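Local coordinates for monomethylamine methyltransferase MtmB1 (Methanosarcina barkeri, PDB 1NTH), which catalyses transfer of the methyl group of monomethylamine to the corrinoid cofactor of its partner protein MtmC, at residues 335-340 against 369-374. Residues are numbered along the deposited sequence; the frame is centred on the assembly and turned at random.
Sequences YPCAGP and SAKGVV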
ATOM      1  N   TYR A 335     -15.637   5.877  34.855  1.00 18.10           N
ATOM      2  CA  TYR A 335     -15.501   7.189  35.497  1.00 20.46           C
ATOM      3  C   TYR A 335     -15.528   7.081  37.020  1.00 20.72           C
ATOM      4  O   TYR A 335     -16.576   7.274  37.637  1.00 20.73           O
ATOM      5  CB  TYR A 335     -16.610   8.142  35.055  0.85 21.61           C
ATOM      6  CG  TYR A 335     -16.388   8.779  33.709  0.85 24.13           C
ATOM      7  CD1 TYR A 335     -16.884   8.194  32.544  0.85 27.06           C
ATOM      8  CD2 TYR A 335     -15.710   9.992  33.601  0.85 26.36           C
ATOM      9  CE1 TYR A 335     -16.716   8.809  31.306  0.85 28.67           C
ATOM     10  CE2 TYR A 335     -15.535  10.613  32.371  0.85 27.18           C
ATOM     11  CZ  TYR A 335     -16.043  10.020  31.230  0.85 28.83           C
ATOM     12  OH  TYR A 335     -15.906  10.662  30.022  0.85 30.57           O
ATOM     13  N   PRO A 336     -14.386   6.764  37.647  1.00 20.99           N
ATOM     14  CA  PRO A 336     -14.358   6.658  39.111  1.00 21.24           C
ATOM     15  C   PRO A 336     -14.346   8.056  39.730  1.00 22.15           C
ATOM     16  O   PRO A 336     -13.956   9.026  39.076  1.00 22.49           O
ATOM     17  CB  PRO A 336     -13.042   5.929  39.388  1.00 20.98           C
ATOM     18  CG  PRO A 336     -12.732   5.225  38.089  1.00 22.34           C
ATOM     19  CD  PRO A 336     -13.145   6.234  37.059  1.00 20.01           C
ATOM     20  N   CYS A 337     -14.768   8.158  40.988  1.00 23.14           N
ATOM     21  CA  CYS A 337     -14.774   9.439  41.692  1.00 24.52           C
ATOM     22  C   CYS A 337     -13.363   9.802  42.141  1.00 23.84           C
ATOM     23  O   CYS A 337     -12.922  10.944  41.992  1.00 25.41           O
ATOM     24  CB  CYS A 337     -15.667   9.373  42.936  1.00 24.87           C
ATOM     25  SG  CYS A 337     -17.432   9.262  42.626  1.00 29.46           S
ATOM     26  N   ALA A 338     -12.664   8.818  42.696  1.00 22.89           N
ATOM     27  CA  ALA A 338     -11.314   9.015  43.209  1.00 23.07           C
ATOM     28  C   ALA A 338     -10.253   9.129  42.117  1.00 23.83           C
ATOM     29  O   ALA A 338     -10.433   8.637  41.000  1.00 23.05           O
ATOM     30  CB  ALA A 338     -10.961   7.881  44.163  1.00 23.53           C
ATOM     31  N   GLY A 339      -9.145   9.779  42.462  1.00 22.28           N
ATOM     32  CA  GLY A 339      -8.057   9.966  41.520  1.00 21.66           C
ATOM     33  C   GLY A 339      -7.018   8.862  41.591  1.00 21.60           C
ATOM     34  O   GLY A 339      -7.092   7.990  42.458  1.00 22.01           O
ATOM     35  N   PRO A 340      -6.026   8.880  40.688  1.00 21.31           N
ATOM     36  CA  PRO A 340      -4.969   7.868  40.652  1.00 21.19           C
ATOM     37  C   PRO A 340      -4.176   7.747  41.947  1.00 22.36           C
ATOM     38  O   PRO A 340      -4.079   8.696  42.728  1.00 23.19           O
ATOM     39  CB  PRO A 340      -4.083   8.330  39.494  1.00 21.39           C
ATOM     40  CG  PRO A 340      -5.033   9.051  38.606  1.00 20.83           C
ATOM     41  CD  PRO A 340      -5.850   9.847  39.592  1.00 21.43           C
ATOM     42  N   SER A 369     -10.011   8.312  35.595  1.00 18.76           N
ATOM     43  CA  SER A 369      -9.928   8.587  37.022  1.00 20.07           C
ATOM     44  C   SER A 369     -10.222  10.051  37.332  1.00 20.15           C
ATOM     45  O   SER A 369     -10.111  10.914  36.462  1.00 18.96           O
ATOM     46  CB  SER A 369      -8.541   8.203  37.533  1.00 20.96           C
ATOM     47  OG  SER A 369      -8.257   6.859  37.183  1.00 23.41           O
ATOM     48  N   ALA A 370     -10.596  10.321  38.581  1.00 20.78           N
ATOM     49  CA  ALA A 370     -10.927  11.677  39.008  1.00 20.87           C
ATOM     50  C   ALA A 370     -12.044  12.232  38.130  1.00 20.97           C
ATOM     51  O   ALA A 370     -12.070  13.425  37.814  1.00 21.30           O
ATOM     52  CB  ALA A 370      -9.696  12.573  38.930  1.00 21.98           C
ATOM     53  N   LYS A 371     -12.961  11.350  37.740  1.00 20.95           N
ATOM     54  CA  LYS A 371     -14.104  11.701  36.902  1.00 21.79           C
ATOM     55  C   LYS A 371     -13.709  12.246  35.531  1.00 21.12           C
ATOM     56  O   LYS A 371     -14.524  12.856  34.839  1.00 20.45           O
ATOM     57  CB  LYS A 371     -15.001  12.709  37.630  1.00 24.10           C
ATOM     58  CG  LYS A 371     -15.501  12.197  38.972  1.00 26.53           C
ATOM     59  CD  LYS A 371     -16.419  13.193  39.666  1.00 28.30           C
ATOM     60  CE  LYS A 371     -16.748  12.721  41.073  1.00 29.29           C
ATOM     61  NZ  LYS A 371     -17.631  13.686  41.791  1.00 32.31           N
ATOM     62  N   GLY A 372     -12.453  12.026  35.155  1.00 21.07           N
ATOM     63  CA  GLY A 372     -11.959  12.465  33.861  1.00 21.34           C
ATOM     64  C   GLY A 372     -11.936  13.956  33.589  1.00 22.68           C
ATOM     65  O   GLY A 372     -11.904  14.370  32.431  1.00 23.12           O
ATOM     66  N   VAL A 373     -11.928  14.771  34.640  1.00 23.09           N
ATOM     67  CA  VAL A 373     -11.920  16.217  34.459  1.00 24.90           C
ATOM     68  C   VAL A 373     -10.692  16.914  35.032  1.00 24.68           C
ATOM     69  O   VAL A 373     -10.603  18.142  34.996  1.00 26.11           O
ATOM     70  CB  VAL A 373     -13.173  16.859  35.086  1.00 25.22           C
ATOM     71  CG1 VAL A 373     -14.424  16.287  34.438  1.00 28.12           C
ATOM     72  CG2 VAL A 373     -13.185  16.617  36.589  1.00 26.83           C
ATOM     73  N   VAL A 374      -9.747  16.144  35.561  1.00 23.22           N
ATOM     74  CA  VAL A 374      -8.544  16.736  36.131  1.00 22.60           C
ATOM     75  C   VAL A 374      -7.331  16.389  35.276  1.00 22.79           C
ATOM     76  O   VAL A 374      -7.010  15.217  35.072  1.00 21.66           O
ATOM     77  CB  VAL A 374      -8.307  16.251  37.577  1.00 22.72           C
ATOM     78  CG1 VAL A 374      -7.104  16.970  38.173  1.00 22.07           C
ATOM     79  CG2 VAL A 374      -9.554  16.506  38.419  1.00 23.12           C
TER
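In one of the two conformers modelled for Tyr335, the ring turns an edge to the backbone of Lys371: CD2 lies 3.3 Å from Lys371 O, and that oxygen sits near the ring plane, with CE2 a little farther off. CG stands beside the backbone N (chi1 -80°), and the CD2-CE2 edge beyond it meets this carbonyl. Next along, Pro336 O receives Lys371 N at 2.9 Å, the donor almost in line with the C=O (176°) although the N-H itself is bent. Ala370 N gives a straighter bond to Ala338 O, 3.0 Å long, arriving from above the carbonyl plane. Two successive amides are thus held by alternate carbonyls of 335-340. From the extended Lys371 chain CG and CE touch Cys337, CE 3.9 Å from SG, and NZ makes a weak hydrogen bond with Trp303 O. At the Pro340 end Ser369 CB packs 3.8 Å from both CG and CD of Pro340, while Ser369 OG is hydrogen-bonded to Glu382. Glu348 of helix 343-359 takes the N-H groups of Cys337 and Ala338. The two segments follow the neighbouring parallel strands 330-333 and 363-366, each leading on to a helix: adjacent beta-alpha loops at the C-terminal end of the TIM barrel.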